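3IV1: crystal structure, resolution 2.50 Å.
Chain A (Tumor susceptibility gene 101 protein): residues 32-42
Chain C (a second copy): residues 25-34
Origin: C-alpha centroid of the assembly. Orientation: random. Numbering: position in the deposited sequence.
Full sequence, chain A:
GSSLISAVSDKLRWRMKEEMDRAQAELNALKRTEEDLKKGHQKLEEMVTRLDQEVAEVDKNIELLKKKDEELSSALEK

Chain A, residues 32-42: RTEEDLKKGHQ
Chain C 25-34: AELNALKRTE

Both stretches are helical throughout, and each is an internal piece of a longer helix that begins before it and continues after it. Phi and psi stay close to -65° and -40°, drifting to -62/-56° at A:Lys38 and -69/-26° at C:Leu30. Regular i to i+4 hydrogen bonds run along chain A, from A:Asp36 N to A:Arg32 O (3.1 Å) through A:Gln42 N to A:Lys38 O (2.8 Å). In chain C the pattern loosens at C:Lys31, whose N makes a weak bond to C:Leu27 O (3.1 Å) and another bond to C:Asn28 O (3.3 Å), then tightens again where C:Glu34 N meets C:Leu30 O (2.9 Å).

The two helices run antiparallel, with 157° between their N-to-C directions and axes that approach to 9.7 Å. The register is set by three CA pairs: A:Thr33 with C:Thr33 (CA to CA 6.0 Å), A:Leu37 with C:Leu30 (CA to CA 6.5 Å) and A:Gly40 with C:Glu26 (CA to CA 6.3 Å). Together the stretches bury 341 Å², with no hydrogen bond between them; the contact rests on close packing.

At one end, the same residue from each copy meets itself. A:Thr33 CG2 lies 3.4 Å from C:Thr33 O and 3.7 Å from C:Thr33 CG2. Both threonines adopt chi1 m, but C:Thr33 points its CA-to-CB bond toward chain A, whereas that of A:Thr33 runs sideways. The hydroxyl of C:Thr33 is satisfied within its own helix, OG1 donating to C:Ala29 O at 3.1 Å, while its methyl packs against chain A: C:Thr33 CG2 is 3.7 Å from A:Leu37 CD1 and 3.8 Å from A:Asp36 CB. Threonine thus supplies an apolar methyl while its polar group is accommodated by the backbone one turn earlier. A:Asp36 (chi1 m) is exposed and contributes its CB to this contact.

The middle is formed by leucines. C:Leu30, in the mt rotamer (chi1 -76°, chi2 161°), points toward chain A and is buried. Its CD2 packs 3.8 Å from A:Leu37 CD1. A:Leu37 starts sideways, with chi1 between wells at -149° and chi2 p (61°), and its end comes nearer the partner. The other methyl of C:Leu30, CD1, sits 4.0 Å from A:His41 CD2. The A:His41 side chain (chi1 m, chi2 162°) leaves its helix away from chain C, yet its end comes nearer, and its NE2 is hydrogen-bonded elsewhere in the structure.

A:Gly40 leaves room for the C:Leu30 methyl. Its CA lies 4.1 Å from C:Leu30 CD2, and a CB here would point toward chain C and fall 2.6 Å from that same methyl, a clash. C:Glu26 reaches the same glycine: its CA-to-CB bond points toward chain A, with chi1 t and chi2 p (-152°, 52°), and C:Glu26 OE2 lies 3.6 Å from A:Gly40 CA.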

# COMPACT_ATOMS: atom_id res chain seq x y z
N ARG A 32 0.35 -10.12 3.05
CA ARG A 32 1.78 -10.11 3.36
C ARG A 32 2.42 -8.79 2.92
O ARG A 32 3.27 -8.28 3.64
CB ARG A 32 2.47 -11.32 2.73
CG ARG A 32 2.44 -12.55 3.64
CD ARG A 32 1.22 -13.44 3.43
NE ARG A 32 1.22 -14.58 4.35
CZ ARG A 32 0.31 -15.55 4.35
NH1 ARG A 32 -0.67 -15.55 3.46
NH2 ARG A 32 0.38 -16.53 5.24
N THR A 33 1.98 -8.22 1.77
CA THR A 33 2.40 -6.91 1.26
C THR A 33 1.95 -5.81 2.26
O THR A 33 2.72 -4.89 2.57
CB THR A 33 1.82 -6.68 -0.16
OG1 THR A 33 2.27 -7.72 -1.03
CG2 THR A 33 2.20 -5.33 -0.75
N GLU A 34 0.72 -5.91 2.79
CA GLU A 34 0.22 -4.93 3.75
C GLU A 34 0.99 -4.99 5.10
O GLU A 34 1.21 -3.96 5.73
CB GLU A 34 -1.34 -4.96 3.85
CG GLU A 34 -1.92 -5.97 4.81
CD GLU A 34 -3.41 -6.25 4.72
OE1 GLU A 34 -4.01 -6.10 3.63
OE2 GLU A 34 -3.97 -6.71 5.75
N GLU A 35 1.50 -6.18 5.46
CA GLU A 35 2.34 -6.36 6.64
C GLU A 35 3.72 -5.72 6.42
O GLU A 35 4.27 -5.17 7.36
CB GLU A 35 2.48 -7.84 7.00
CG GLU A 35 1.25 -8.42 7.67
CD GLU A 35 1.42 -9.84 8.19
OE1 GLU A 35 0.83 -10.77 7.59
OE2 GLU A 35 2.15 -10.03 9.19
N ASP A 36 4.26 -5.80 5.20
CA ASP A 36 5.56 -5.21 4.85
C ASP A 36 5.54 -3.68 4.90
O ASP A 36 6.53 -3.05 5.29
CB ASP A 36 5.97 -5.64 3.43
CG ASP A 36 6.39 -7.08 3.31
OD1 ASP A 36 6.41 -7.78 4.35
OD2 ASP A 36 6.74 -7.50 2.19
N LEU A 37 4.41 -3.09 4.46
CA LEU A 37 4.16 -1.66 4.39
C LEU A 37 4.13 -1.07 5.80
O LEU A 37 4.79 -0.05 6.04
CB LEU A 37 2.82 -1.46 3.70
CG LEU A 37 2.59 -0.22 2.87
CD1 LEU A 37 3.59 -0.13 1.67
CD2 LEU A 37 1.16 -0.24 2.35
N LYS A 38 3.43 -1.76 6.73
CA LYS A 38 3.27 -1.43 8.14
C LYS A 38 4.64 -1.43 8.81
O LYS A 38 5.05 -0.40 9.36
CB LYS A 38 2.31 -2.45 8.77
CG LYS A 38 1.85 -2.16 10.20
CD LYS A 38 0.43 -2.69 10.46
CE LYS A 38 0.34 -4.20 10.66
NZ LYS A 38 -0.90 -4.77 10.07
N LYS A 39 5.39 -2.57 8.70
CA LYS A 39 6.75 -2.75 9.23
C LYS A 39 7.69 -1.63 8.75
O LYS A 39 8.40 -1.04 9.58
CB LYS A 39 7.33 -4.11 8.86
CG LYS A 39 6.76 -5.23 9.68
CD LYS A 39 7.47 -6.53 9.37
CE LYS A 39 6.57 -7.67 9.72
NZ LYS A 39 7.25 -8.98 9.53
N GLY A 40 7.64 -1.32 7.44
CA GLY A 40 8.46 -0.28 6.82
C GLY A 40 8.17 1.10 7.37
O GLY A 40 9.09 1.86 7.66
N HIS A 41 6.89 1.41 7.55
CA HIS A 41 6.42 2.68 8.11
C HIS A 41 6.78 2.78 9.58
O HIS A 41 7.15 3.85 10.03
CB HIS A 41 4.91 2.86 7.89
CG HIS A 41 4.51 3.02 6.45
ND1 HIS A 41 3.21 2.83 6.05
CD2 HIS A 41 5.26 3.35 5.38
CE1 HIS A 41 3.20 3.07 4.75
NE2 HIS A 41 4.41 3.38 4.30
N GLN A 42 6.71 1.66 10.32
CA GLN A 42 7.04 1.61 11.74
C GLN A 42 8.52 1.90 11.98
O GLN A 42 8.84 2.72 12.84
CB GLN A 42 6.63 0.26 12.35
CG GLN A 42 5.13 0.15 12.62
CD GLN A 42 4.72 -1.18 13.21
OE1 GLN A 42 5.47 -2.17 13.21
NE2 GLN A 42 3.49 -1.24 13.70
N ALA C 25 17.30 3.16 2.27
CA ALA C 25 17.22 1.70 2.10
C ALA C 25 15.80 1.21 2.45
O ALA C 25 15.27 0.41 1.69
CB ALA C 25 18.27 0.99 2.95
N GLU C 26 15.17 1.74 3.53
CA GLU C 26 13.79 1.40 3.89
C GLU C 26 12.80 1.86 2.81
O GLU C 26 11.88 1.11 2.46
CB GLU C 26 13.41 2.01 5.25
CG GLU C 26 12.35 1.23 6.00
CD GLU C 26 12.62 -0.26 6.18
OE1 GLU C 26 13.63 -0.60 6.83
OE2 GLU C 26 11.80 -1.08 5.70
N LEU C 27 13.01 3.07 2.26
CA LEU C 27 12.16 3.60 1.20
C LEU C 27 12.33 2.82 -0.12
O LEU C 27 11.33 2.61 -0.81
CB LEU C 27 12.36 5.11 1.02
CG LEU C 27 11.73 5.98 2.13
CD1 LEU C 27 12.50 7.30 2.29
CD2 LEU C 27 10.22 6.23 1.91
N ASN C 28 13.54 2.32 -0.42
CA ASN C 28 13.78 1.49 -1.61
C ASN C 28 13.00 0.18 -1.52
O ASN C 28 12.38 -0.21 -2.50
CB ASN C 28 15.29 1.22 -1.81
CG ASN C 28 16.09 2.41 -2.27
OD1 ASN C 28 15.55 3.46 -2.63
ND2 ASN C 28 17.41 2.27 -2.28
N ALA C 29 12.99 -0.45 -0.34
CA ALA C 29 12.25 -1.69 -0.06
C ALA C 29 10.73 -1.42 -0.14
O ALA C 29 9.98 -2.27 -0.63
CB ALA C 29 12.63 -2.22 1.32
N LEU C 30 10.28 -0.23 0.30
CA LEU C 30 8.87 0.17 0.24
C LEU C 30 8.37 0.40 -1.17
O LEU C 30 7.18 0.20 -1.40
CB LEU C 30 8.54 1.37 1.15
CG LEU C 30 8.45 1.07 2.65
CD1 LEU C 30 8.58 2.33 3.48
CD2 LEU C 30 7.16 0.31 2.99
N LYS C 31 9.26 0.75 -2.12
CA LYS C 31 8.87 0.96 -3.52
C LYS C 31 8.57 -0.36 -4.21
O LYS C 31 7.72 -0.40 -5.11
CB LYS C 31 9.92 1.77 -4.31
CG LYS C 31 10.03 3.23 -3.83
CD LYS C 31 10.54 4.19 -4.92
CE LYS C 31 12.04 4.18 -5.11
NZ LYS C 31 12.76 4.58 -3.87
N ARG C 32 9.25 -1.43 -3.80
CA ARG C 32 9.03 -2.79 -4.29
C ARG C 32 7.68 -3.29 -3.72
O ARG C 32 6.92 -3.94 -4.43
CB ARG C 32 10.20 -3.70 -3.87
CG ARG C 32 10.00 -5.19 -4.15
CD ARG C 32 10.67 -5.64 -5.44
NE ARG C 32 10.45 -7.07 -5.69
CZ ARG C 32 9.41 -7.56 -6.36
NH1 ARG C 32 8.48 -6.75 -6.84
NH2 ARG C 32 9.29 -8.87 -6.54
N THR C 33 7.38 -2.93 -2.45
CA THR C 33 6.13 -3.25 -1.78
C THR C 33 4.97 -2.54 -2.49
O THR C 33 3.92 -3.17 -2.70
CB THR C 33 6.26 -2.97 -0.27
OG1 THR C 33 7.36 -3.70 0.25
CG2 THR C 33 5.01 -3.34 0.52
N GLU C 34 5.16 -1.27 -2.93
CA GLU C 34 4.14 -0.51 -3.68
C GLU C 34 3.83 -1.23 -4.99
O GLU C 34 2.68 -1.30 -5.39
CB GLU C 34 4.65 0.89 -4.09
CG GLU C 34 4.92 1.91 -3.01
CD GLU C 34 5.74 3.09 -3.52
OE1 GLU C 34 6.34 2.99 -4.61
OE2 GLU C 34 5.77 4.12 -2.82